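Local coordinates for protein N-acetylmuramoyl-L-alanine amidase XlyA (PDB 3RDR) that hydrolyses the amide link between N-acetylmuramoyl residues and L-amino acids in cell-wall peptidoglycan, here as the zinc-bound catalytic amidase domain of a bacterial autolysin, at residues P26-V31 with K134-K139; W59-D64 with Q113-T118; G103-A108 with P142-D147. All coordinates share one frame; numbering follows the deposited sequence.

Contact 1: residues P26-V31 with K134-K139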
loop_
_atom_site.group_PDB
_atom_site.type_symbol
_atom_site.label_atom_id
_atom_site.label_comp_id
_atom_site.label_asym_id
_atom_site.label_seq_id
_atom_site.Cartn_x
_atom_site.Cartn_y
_atom_site.Cartn_z
ATOM N N PRO A 26 3.396 5.789 -12.115
ATOM C CA PRO A 26 2.117 5.275 -11.609
ATOM C C PRO A 26 0.832 5.850 -12.202
ATOM O O PRO A 26 0.597 7.057 -12.182
ATOM C CB PRO A 26 2.226 5.509 -10.101
ATOM C CG PRO A 26 3.049 6.750 -10.019
ATOM C CD PRO A 26 4.131 6.497 -11.050
ATOM N N LEU A 27 0.002 4.955 -12.722
ATOM C CA LEU A 27 -1.282 5.321 -13.307
ATOM C C LEU A 27 -2.407 4.805 -12.403
ATOM O O LEU A 27 -3.578 5.152 -12.591
ATOM C CB LEU A 27 -1.423 4.695 -14.696
ATOM C CG LEU A 27 -0.328 5.013 -15.721
ATOM C CD1 LEU A 27 -0.577 4.214 -16.998
ATOM C CD2 LEU A 27 -0.311 6.510 -16.010
ATOM N N TYR A 28 -2.040 3.972 -11.429
ATOM C CA TYR A 28 -3.007 3.390 -10.500
ATOM C C TYR A 28 -2.513 3.415 -9.059
ATOM O O TYR A 28 -1.333 3.662 -8.787
ATOM C CB TYR A 28 -3.286 1.927 -10.860
ATOM C CG TYR A 28 -3.774 1.685 -12.268
ATOM C CD1 TYR A 28 -5.139 1.672 -12.564
ATOM C CD2 TYR A 28 -2.872 1.449 -13.303
ATOM C CE1 TYR A 28 -5.592 1.424 -13.863
ATOM C CE2 TYR A 28 -3.312 1.204 -14.604
ATOM C CZ TYR A 28 -4.672 1.190 -14.875
ATOM O OH TYR A 28 -5.107 0.925 -16.153
ATOM N N ILE A 29 -3.441 3.144 -8.148
ATOM C CA ILE A 29 -3.166 3.060 -6.722
ATOM C C ILE A 29 -3.869 1.782 -6.272
ATOM O O ILE A 29 -5.091 1.654 -6.395
ATOM C CB ILE A 29 -3.724 4.280 -5.971
ATOM C CG1 ILE A 29 -2.948 5.531 -6.394
ATOM C CG2 ILE A 29 -3.606 4.076 -4.465
ATOM C CD1 ILE A 29 -3.501 6.833 -5.824
ATOM N N THR A 30 -3.084 0.825 -5.784
ATOM C CA THR A 30 -3.601 -0.466 -5.345
ATOM C C THR A 30 -3.663 -0.577 -3.819
ATOM O O THR A 30 -2.661 -0.398 -3.129
ATOM C CB THR A 30 -2.733 -1.602 -5.918
ATOM O OG1 THR A 30 -2.698 -1.489 -7.350
ATOM C CG2 THR A 30 -3.303 -2.967 -5.545
ATOM N N VAL A 31 -4.847 -0.891 -3.299
ATOM C CA VAL A 31 -5.058 -0.998 -1.852
ATOM C C VAL A 31 -5.054 -2.424 -1.317
ATOM O O VAL A 31 -5.667 -3.316 -1.900
ATOM C CB VAL A 31 -6.398 -0.335 -1.456
ATOM C CG1 VAL A 31 -6.592 -0.394 0.059
ATOM C CG2 VAL A 31 -6.421 1.102 -1.949
ATOM N N LYS A 134 -7.451 -7.161 -5.477
ATOM C CA LYS A 134 -8.295 -8.132 -6.173
ATOM C C LYS A 134 -8.440 -7.856 -7.668
ATOM O O LYS A 134 -8.467 -8.782 -8.477
ATOM C CB LYS A 134 -9.682 -8.175 -5.523
ATOM C CG LYS A 134 -10.606 -9.231 -6.107
ATOM C CD LYS A 134 -11.916 -9.305 -5.329
ATOM C CE LYS A 134 -12.843 -10.398 -5.874
ATOM N NZ LYS A 134 -14.099 -10.471 -5.069
ATOM N N TYR A 135 -8.533 -6.583 -8.025
ATOM C CA TYR A 135 -8.673 -6.177 -9.419
ATOM C C TYR A 135 -7.609 -6.801 -10.322
ATOM O O TYR A 135 -7.907 -7.248 -11.434
ATOM C CB TYR A 135 -8.591 -4.654 -9.517
ATOM C CG TYR A 135 -8.739 -4.114 -10.920
ATOM C CD1 TYR A 135 -9.967 -4.160 -11.583
ATOM C CD2 TYR A 135 -7.652 -3.545 -11.585
ATOM C CE1 TYR A 135 -10.108 -3.649 -12.875
ATOM C CE2 TYR A 135 -7.779 -3.031 -12.873
ATOM C CZ TYR A 135 -9.008 -3.085 -13.511
ATOM O OH TYR A 135 -9.137 -2.566 -14.778
ATOM N N TRP A 136 -6.371 -6.841 -9.834
ATOM C CA TRP A 136 -5.246 -7.386 -10.598
ATOM C C TRP A 136 -5.064 -8.900 -10.515
ATOM O O TRP A 136 -4.527 -9.516 -11.436
ATOM C CB TRP A 136 -3.931 -6.746 -10.133
ATOM C CG TRP A 136 -3.918 -5.250 -10.123
ATOM C CD1 TRP A 136 -3.766 -4.440 -9.033
ATOM C CD2 TRP A 136 -4.028 -4.382 -11.257
ATOM N NE1 TRP A 136 -3.769 -3.117 -9.418
ATOM C CE2 TRP A 136 -3.929 -3.054 -10.778
ATOM C CE3 TRP A 136 -4.199 -4.598 -12.632
ATOM C CZ2 TRP A 136 -3.995 -1.944 -11.629
ATOM C CZ3 TRP A 136 -4.265 -3.490 -13.482
ATOM C CH2 TRP A 136 -4.162 -2.181 -12.974
ATOM N N SER A 137 -5.505 -9.510 -9.422
ATOM C CA SER A 137 -5.284 -10.941 -9.260
ATOM C C SER A 137 -6.479 -11.774 -8.823
ATOM O O SER A 137 -6.379 -12.994 -8.757
ATOM C CB SER A 137 -4.157 -11.152 -8.250
ATOM O OG SER A 137 -4.555 -10.647 -6.983
ATOM N N GLY A 138 -7.596 -11.129 -8.508
ATOM C CA GLY A 138 -8.757 -11.880 -8.072
ATOM C C GLY A 138 -8.612 -12.350 -6.635
ATOM O O GLY A 138 -9.485 -13.037 -6.104
ATOM N N LYS A 139 -7.506 -11.980 -5.997
ATOM C CA LYS A 139 -7.270 -12.362 -4.611
ATOM C C LYS A 139 -8.225 -11.585 -3.710
ATOM O O LYS A 139 -8.587 -10.447 -4.008
ATOM C CB LYS A 139 -5.818 -12.069 -4.224
ATOM C CG LYS A 139 -5.444 -12.498 -2.815
ATOM C CD LYS A 139 -3.939 -12.376 -2.578
ATOM C CE LYS A 139 -3.159 -13.354 -3.446
ATOM N NZ LYS A 139 -1.684 -13.224 -3.263
#
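Trp136 meets Tyr28 and Thr30 along one rim of its indole, and the two encounters differ in kind. The aromatic one is a T-shaped stack. The six-membered part of the indole directs its edge at the face of the Tyr28 ring, with the planes at 89° and the centroids 4.9 Å apart. CH2 of Trp136 stands 3.7 Å above the tyrosine plane, over its centre, while CZ2 of Trp136 comes to 3.7 Å from CG of Tyr28.

The polar encounter is a hydrogen bond. NE1 of Trp136 donates to OG1 of Thr30 across 2.8 Å, with an N-H...O angle of 148° and the oxygen somewhat out of the indole plane, so the bond is short but not straight. Thr30 holds OG1 anti to its carbonyl carbon (chi1 -57°), which brings the hydroxyl to the indole; Ser92 is its second partner. Bond and stack together would restrict rotation of the indole, and Tyr135 CD2 lies over one of its faces.

Strand 28-33 is thus tied to helix 133-137. The Thr30 side chain is about 6 Å from the bound zinc ion, so the contact lies beside the metal site of an Amidase_2 domain with the T7 lysozyme fold.

Contact 2: residues W59-D64 with Q113-T118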
loop_
_atom_site.group_PDB
_atom_site.type_symbol
_atom_site.label_atom_id
_atom_site.label_comp_id
_atom_site.label_asym_id
_atom_site.label_seq_id
_atom_site.Cartn_x
_atom_site.Cartn_y
_atom_site.Cartn_z
ATOM N N TRP A 59 5.813 -3.087 -1.235
ATOM C CA TRP A 59 4.837 -2.087 -1.640
ATOM C C TRP A 59 5.377 -0.734 -1.186
ATOM O O TRP A 59 6.390 -0.670 -0.484
ATOM C CB TRP A 59 3.464 -2.391 -1.026
ATOM C CG TRP A 59 3.503 -2.577 0.442
ATOM C CD1 TRP A 59 3.302 -1.623 1.395
ATOM C CD2 TRP A 59 3.795 -3.793 1.143
ATOM N NE1 TRP A 59 3.448 -2.170 2.646
ATOM C CE2 TRP A 59 3.751 -3.500 2.521
ATOM C CE3 TRP A 59 4.087 -5.103 0.739
ATOM C CZ2 TRP A 59 3.988 -4.469 3.504
ATOM C CZ3 TRP A 59 4.322 -6.069 1.718
ATOM C CH2 TRP A 59 4.272 -5.742 3.085
ATOM N N HIS A 60 4.696 0.342 -1.564
ATOM C CA HIS A 60 5.172 1.686 -1.256
ATOM C C HIS A 60 4.854 2.290 0.108
ATOM O O HIS A 60 5.729 2.891 0.735
ATOM C CB HIS A 60 4.691 2.627 -2.365
ATOM C CG HIS A 60 4.985 2.116 -3.740
ATOM N ND1 HIS A 60 6.131 2.450 -4.432
ATOM C CD2 HIS A 60 4.324 1.224 -4.517
ATOM C CE1 HIS A 60 6.163 1.785 -5.574
ATOM N NE2 HIS A 60 5.080 1.034 -5.650
ATOM N N PHE A 61 3.616 2.130 0.567
ATOM C CA PHE A 61 3.192 2.708 1.842
ATOM C C PHE A 61 2.449 1.745 2.770
ATOM O O PHE A 61 1.599 0.968 2.326
ATOM C CB PHE A 61 2.239 3.885 1.597
ATOM C CG PHE A 61 2.861 5.074 0.915
ATOM C CD1 PHE A 61 3.672 5.956 1.619
ATOM C CD2 PHE A 61 2.561 5.357 -0.415
ATOM C CE1 PHE A 61 4.168 7.109 1.011
ATOM C CE2 PHE A 61 3.053 6.507 -1.030
ATOM C CZ PHE A 61 3.857 7.384 -0.312
ATOM N N THR A 62 2.767 1.808 4.057
ATOM C CA THR A 62 2.060 1.014 5.053
ATOM C C THR A 62 1.424 2.066 5.958
ATOM O O THR A 62 2.099 2.987 6.427
ATOM C CB THR A 62 2.982 0.108 5.875
ATOM O OG1 THR A 62 3.617 -0.841 5.008
ATOM C CG2 THR A 62 2.156 -0.658 6.921
ATOM N N VAL A 63 0.122 1.935 6.181
ATOM C CA VAL A 63 -0.630 2.892 6.981
ATOM C C VAL A 63 -1.260 2.283 8.231
ATOM O O VAL A 63 -1.936 1.261 8.143
ATOM C CB VAL A 63 -1.792 3.505 6.135
ATOM C CG1 VAL A 63 -2.512 4.601 6.929
ATOM C CG2 VAL A 63 -1.265 4.047 4.815
ATOM N N ASP A 64 -1.024 2.885 9.397
ATOM C CA ASP A 64 -1.679 2.413 10.617
ATOM C C ASP A 64 -2.461 3.600 11.179
ATOM O O ASP A 64 -2.563 4.634 10.511
ATOM C CB ASP A 64 -0.697 1.823 11.653
ATOM C CG ASP A 64 0.316 2.823 12.169
ATOM O OD1 ASP A 64 -0.048 3.991 12.390
ATOM O OD2 ASP A 64 1.481 2.420 12.384
ATOM N N GLN A 113 -7.173 7.068 3.322
ATOM C CA GLN A 113 -7.985 7.841 2.387
ATOM C C GLN A 113 -7.333 9.203 2.172
ATOM O O GLN A 113 -7.345 9.736 1.063
ATOM C CB GLN A 113 -9.417 7.991 2.919
ATOM C CG GLN A 113 -10.174 6.671 2.947
ATOM C CD GLN A 113 -11.524 6.759 3.639
ATOM O OE1 GLN A 113 -11.625 7.242 4.763
ATOM N NE2 GLN A 113 -12.563 6.274 2.974
ATOM N N TRP A 114 -6.751 9.759 3.227
ATOM C CA TRP A 114 -6.070 11.042 3.109
ATOM C C TRP A 114 -4.865 10.880 2.181
ATOM O O TRP A 114 -4.642 11.691 1.282
ATOM C CB TRP A 114 -5.587 11.532 4.473
ATOM C CG TRP A 114 -4.587 12.644 4.347
ATOM C CD1 TRP A 114 -4.846 13.953 4.048
ATOM C CD2 TRP A 114 -3.159 12.521 4.411
ATOM N NE1 TRP A 114 -3.667 14.651 3.916
ATOM C CE2 TRP A 114 -2.617 13.797 4.134
ATOM C CE3 TRP A 114 -2.285 11.456 4.671
ATOM C CZ2 TRP A 114 -1.239 14.037 4.109
ATOM C CZ3 TRP A 114 -0.914 11.694 4.645
ATOM C CH2 TRP A 114 -0.406 12.975 4.366
ATOM N N LEU A 115 -4.087 9.827 2.413
ATOM C CA LEU A 115 -2.912 9.542 1.596
ATOM C C LEU A 115 -3.301 9.370 0.130
ATOM O O LEU A 115 -2.674 9.941 -0.760
ATOM C CB LEU A 115 -2.218 8.268 2.092
ATOM C CG LEU A 115 -1.068 7.707 1.245
ATOM C CD1 LEU A 115 0.061 8.727 1.167
ATOM C CD2 LEU A 115 -0.562 6.402 1.859
ATOM N N ILE A 116 -4.339 8.580 -0.115
ATOM C CA ILE A 116 -4.794 8.331 -1.474
ATOM C C ILE A 116 -5.239 9.611 -2.176
ATOM O O ILE A 116 -4.940 9.810 -3.353
ATOM C CB ILE A 116 -5.932 7.292 -1.482
ATOM C CG1 ILE A 116 -5.375 5.932 -1.039
ATOM C CG2 ILE A 116 -6.545 7.183 -2.874
ATOM C CD1 ILE A 116 -6.427 4.871 -0.828
ATOM N N LYS A 117 -5.945 10.482 -1.460
ATOM C CA LYS A 117 -6.396 11.744 -2.043
ATOM C C LYS A 117 -5.184 12.572 -2.464
ATOM O O LYS A 117 -5.164 13.161 -3.544
ATOM C CB LYS A 117 -7.217 12.551 -1.031
ATOM C CG LYS A 117 -7.518 13.970 -1.503
ATOM C CD LYS A 117 -7.483 14.967 -0.351
ATOM C CE LYS A 117 -8.788 14.989 0.427
ATOM N NZ LYS A 117 -9.880 15.662 -0.340
ATOM N N THR A 118 -4.183 12.616 -1.593
ATOM C CA THR A 118 -2.958 13.362 -1.849
ATOM C C THR A 118 -2.206 12.798 -3.055
ATOM O O THR A 118 -1.696 13.549 -3.884
ATOM C CB THR A 118 -2.033 13.319 -0.621
ATOM O OG1 THR A 118 -2.749 13.787 0.530
ATOM C CG2 THR A 118 -0.811 14.194 -0.844
#
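Leu115 reaches from helix 105-122 to strand 61-63 and sets its branched end against Phe61 and Val63. Its CG is anti to the backbone N (chi1 172°), a course that carries the branched end, CD2 foremost, from the helix to the sheet. The nearest CA atoms, those of Val63 and Leu115, are 8.9 Å apart, so side chains bridge the gap; no hydrogen bond crosses it.

Against Phe61 the leucine lies over the ring face. CD2 of Leu115 is 4.2 Å from the ring centroid and 28° off the normal, which meets the geometry of a CH-pi contact. The same methyl is 3.8 Å from CB of Phe61, evidence that it sits toward the root of the ring, whereas CD1 of Leu115 stands above the ring centre.

Against Val63 the two side chains run past each other in opposite directions. CG2 of Val63 approaches CD2 of Leu115 to 3.8 Å, so this one methyl is shared by both strand residues. Phe61 and Val63 can share it because, two positions apart on the strand, both direct CB toward the helix.

Thr62, between them, points its CB away. There its OG1 accepts from NE1 of Trp59 at 2.7 Å, with an N-H...O angle of 165° and the oxygen near the indole plane, and it also bonds His71. The hydroxyl therefore joins a polar network on the face opposite Leu115.

All three touching residues are buried, and Ile68 of the adjacent strand 68-70 borders both Phe61 and Val63. The arrangement is the apolar helix-on-sheet layer of the alpha/beta T7 lysozyme fold, with helix 105-122 covering one face of the mixed sheet.

Contact 3: residues G103-A108 with P142-D147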
loop_
_atom_site.group_PDB
_atom_site.type_symbol
_atom_site.label_atom_id
_atom_site.label_comp_id
_atom_site.label_asym_id
_atom_site.label_seq_id
_atom_site.Cartn_x
_atom_site.Cartn_y
_atom_site.Cartn_z
ATOM N N GLY A 103 -4.255 -1.016 17.380
ATOM C CA GLY A 103 -4.555 0.127 16.537
ATOM C C GLY A 103 -6.027 0.237 16.188
ATOM O O GLY A 103 -6.779 -0.726 16.309
ATOM N N ASP A 104 -6.435 1.421 15.750
ATOM C CA ASP A 104 -7.823 1.688 15.373
ATOM C C ASP A 104 -7.943 1.562 13.850
ATOM O O ASP A 104 -7.432 2.405 13.113
ATOM C CB ASP A 104 -8.194 3.108 15.807
ATOM C CG ASP A 104 -9.677 3.395 15.691
ATOM O OD1 ASP A 104 -10.310 2.940 14.718
ATOM O OD2 ASP A 104 -10.210 4.095 16.575
ATOM N N PHE A 105 -8.618 0.521 13.376
ATOM C CA PHE A 105 -8.762 0.315 11.939
ATOM C C PHE A 105 -9.484 1.467 11.248
ATOM O O PHE A 105 -9.129 1.855 10.130
ATOM C CB PHE A 105 -9.500 -0.997 11.649
ATOM C CG PHE A 105 -9.439 -1.420 10.202
ATOM C CD1 PHE A 105 -8.229 -1.798 9.625
ATOM C CD2 PHE A 105 -10.587 -1.421 9.410
ATOM C CE1 PHE A 105 -8.158 -2.171 8.281
ATOM C CE2 PHE A 105 -10.529 -1.793 8.062
ATOM C CZ PHE A 105 -9.311 -2.169 7.498
ATOM N N ALA A 106 -10.497 2.014 11.913
ATOM C CA ALA A 106 -11.259 3.120 11.347
ATOM C C ALA A 106 -10.353 4.314 11.081
ATOM O O ALA A 106 -10.458 4.960 10.039
ATOM C CB ALA A 106 -12.393 3.526 12.299
ATOM N N LYS A 107 -9.465 4.597 12.028
ATOM C CA LYS A 107 -8.543 5.715 11.913
ATOM C C LYS A 107 -7.384 5.413 10.961
ATOM O O LYS A 107 -6.733 6.328 10.460
ATOM C CB LYS A 107 -8.008 6.088 13.298
ATOM C CG LYS A 107 -7.087 7.291 13.300
ATOM C CD LYS A 107 -7.470 8.292 14.389
ATOM C CE LYS A 107 -7.314 7.708 15.788
ATOM N NZ LYS A 107 -7.699 8.697 16.843
ATOM N N ALA A 108 -7.119 4.132 10.726
ATOM C CA ALA A 108 -6.053 3.741 9.809
ATOM C C ALA A 108 -6.616 3.915 8.406
ATOM O O ALA A 108 -5.915 4.310 7.480
ATOM C CB ALA A 108 -5.658 2.289 10.040
ATOM N N PRO A 142 -8.266 -6.037 -0.590
ATOM C CA PRO A 142 -8.251 -5.848 0.867
ATOM C C PRO A 142 -9.458 -6.508 1.546
ATOM O O PRO A 142 -10.585 -6.024 1.447
ATOM C CB PRO A 142 -8.250 -4.330 1.005
ATOM C CG PRO A 142 -9.121 -3.907 -0.132
ATOM C CD PRO A 142 -8.665 -4.793 -1.274
ATOM N N ARG A 143 -9.199 -7.605 2.249
ATOM C CA ARG A 143 -10.242 -8.383 2.902
ATOM C C ARG A 143 -11.268 -7.635 3.752
ATOM O O ARG A 143 -12.423 -8.050 3.813
ATOM C CB ARG A 143 -9.607 -9.511 3.729
ATOM C CG ARG A 143 -8.834 -9.060 4.963
ATOM C CD ARG A 143 -8.362 -10.265 5.760
ATOM N NE ARG A 143 -7.970 -9.913 7.122
ATOM C CZ ARG A 143 -7.616 -10.795 8.053
ATOM N NH1 ARG A 143 -7.598 -12.091 7.773
ATOM N NH2 ARG A 143 -7.289 -10.382 9.269
ATOM N N LYS A 144 -10.870 -6.540 4.391
ATOM C CA LYS A 144 -11.800 -5.786 5.235
ATOM C C LYS A 144 -12.495 -4.619 4.540
ATOM O O LYS A 144 -13.336 -3.943 5.142
ATOM C CB LYS A 144 -11.081 -5.246 6.477
ATOM C CG LYS A 144 -10.489 -6.313 7.375
ATOM C CD LYS A 144 -10.213 -5.768 8.762
ATOM C CE LYS A 144 -11.511 -5.369 9.456
ATOM N NZ LYS A 144 -11.285 -4.966 10.865
ATOM N N LEU A 145 -12.150 -4.380 3.282
ATOM C CA LEU A 145 -12.741 -3.276 2.535
ATOM C C LEU A 145 -13.495 -3.707 1.277
ATOM O O LEU A 145 -14.227 -2.912 0.693
ATOM C CB LEU A 145 -11.647 -2.271 2.150
ATOM C CG LEU A 145 -11.274 -1.132 3.106
ATOM C CD1 LEU A 145 -11.432 -1.559 4.549
ATOM C CD2 LEU A 145 -9.843 -0.691 2.820
ATOM N N LEU A 146 -13.325 -4.959 0.864
ATOM C CA LEU A 146 -13.979 -5.451 -0.343
ATOM C C LEU A 146 -15.505 -5.353 -0.344
ATOM O O LEU A 146 -16.082 -4.780 -1.269
ATOM C CB LEU A 146 -13.531 -6.891 -0.634
ATOM C CG LEU A 146 -12.127 -6.999 -1.254
ATOM C CD1 LEU A 146 -11.674 -8.448 -1.317
ATOM C CD2 LEU A 146 -12.146 -6.386 -2.647
ATOM N N ASP A 147 -16.161 -5.894 0.681
ATOM C CA ASP A 147 -17.624 -5.840 0.749
ATOM C C ASP A 147 -18.172 -4.417 0.794
ATOM O O ASP A 147 -19.353 -4.195 0.534
ATOM C CB ASP A 147 -18.147 -6.604 1.969
ATOM C CG ASP A 147 -18.060 -8.103 1.800
ATOM O OD1 ASP A 147 -18.415 -8.600 0.711
ATOM O OD2 ASP A 147 -17.648 -8.788 2.762
#
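Lys144 lays its chain across one face of the Phe105 ring, and the chain progresses from the CZ end of the ring back toward CG. CB starts at the far end of the ring, 3.7 Å from CZ of Phe105. Further out, CD lies 4.1 Å from the ring centroid and 16° off the normal, a CH-pi contact offset toward the rim. The bend at chi3 (65°) keeps the chain above the ring, with CE 4.0 Å from CE2 of Phe105. NZ ends over the same face, 4.2 Å from the centroid and 24° off the normal, a cation-pi geometry. Lysine and phenylalanine thus pass each other in opposite directions, the ammonium lying back toward the root of the ring.

Leu145 approaches instead at the ring edge, near its plane, where its CD1 is 3.6 Å from CE2 of Phe105. On the sheet, Asn33 and Ile97 touch both Phe105 and Leu145.

Phe105 opens helix 105-122. Asp104 is its N-cap, accepting from Lys107 N through OD1 at 3.3 Å. The Leu145 side chain is about 11 Å from the zinc ion; the contact packs a capped helix start against the loop after the zinc ligand Cys141 in the amidase domain.

In the fold
The three contacts are arranged around one mixed six-stranded sheet. Contact 1 and contact 2 both reach it, from strands 28-33 and 61-63, and their centres lie about 14 Å apart; Val31 CG2 touches Ile116 CD1 at 3.9 Å. Contacts 2 and 3 share helix 105-122, with centres about 13 Å apart. Contacts 1 and 3 are about 17 Å apart between centres. Along the chain, contact 2 is nested within the loop closed by contact 1, whereas contact 3 alternates with both. These interleaved closures are consistent with one compact catalytic domain, in which His32, His133 and Cys141 hold the zinc ion.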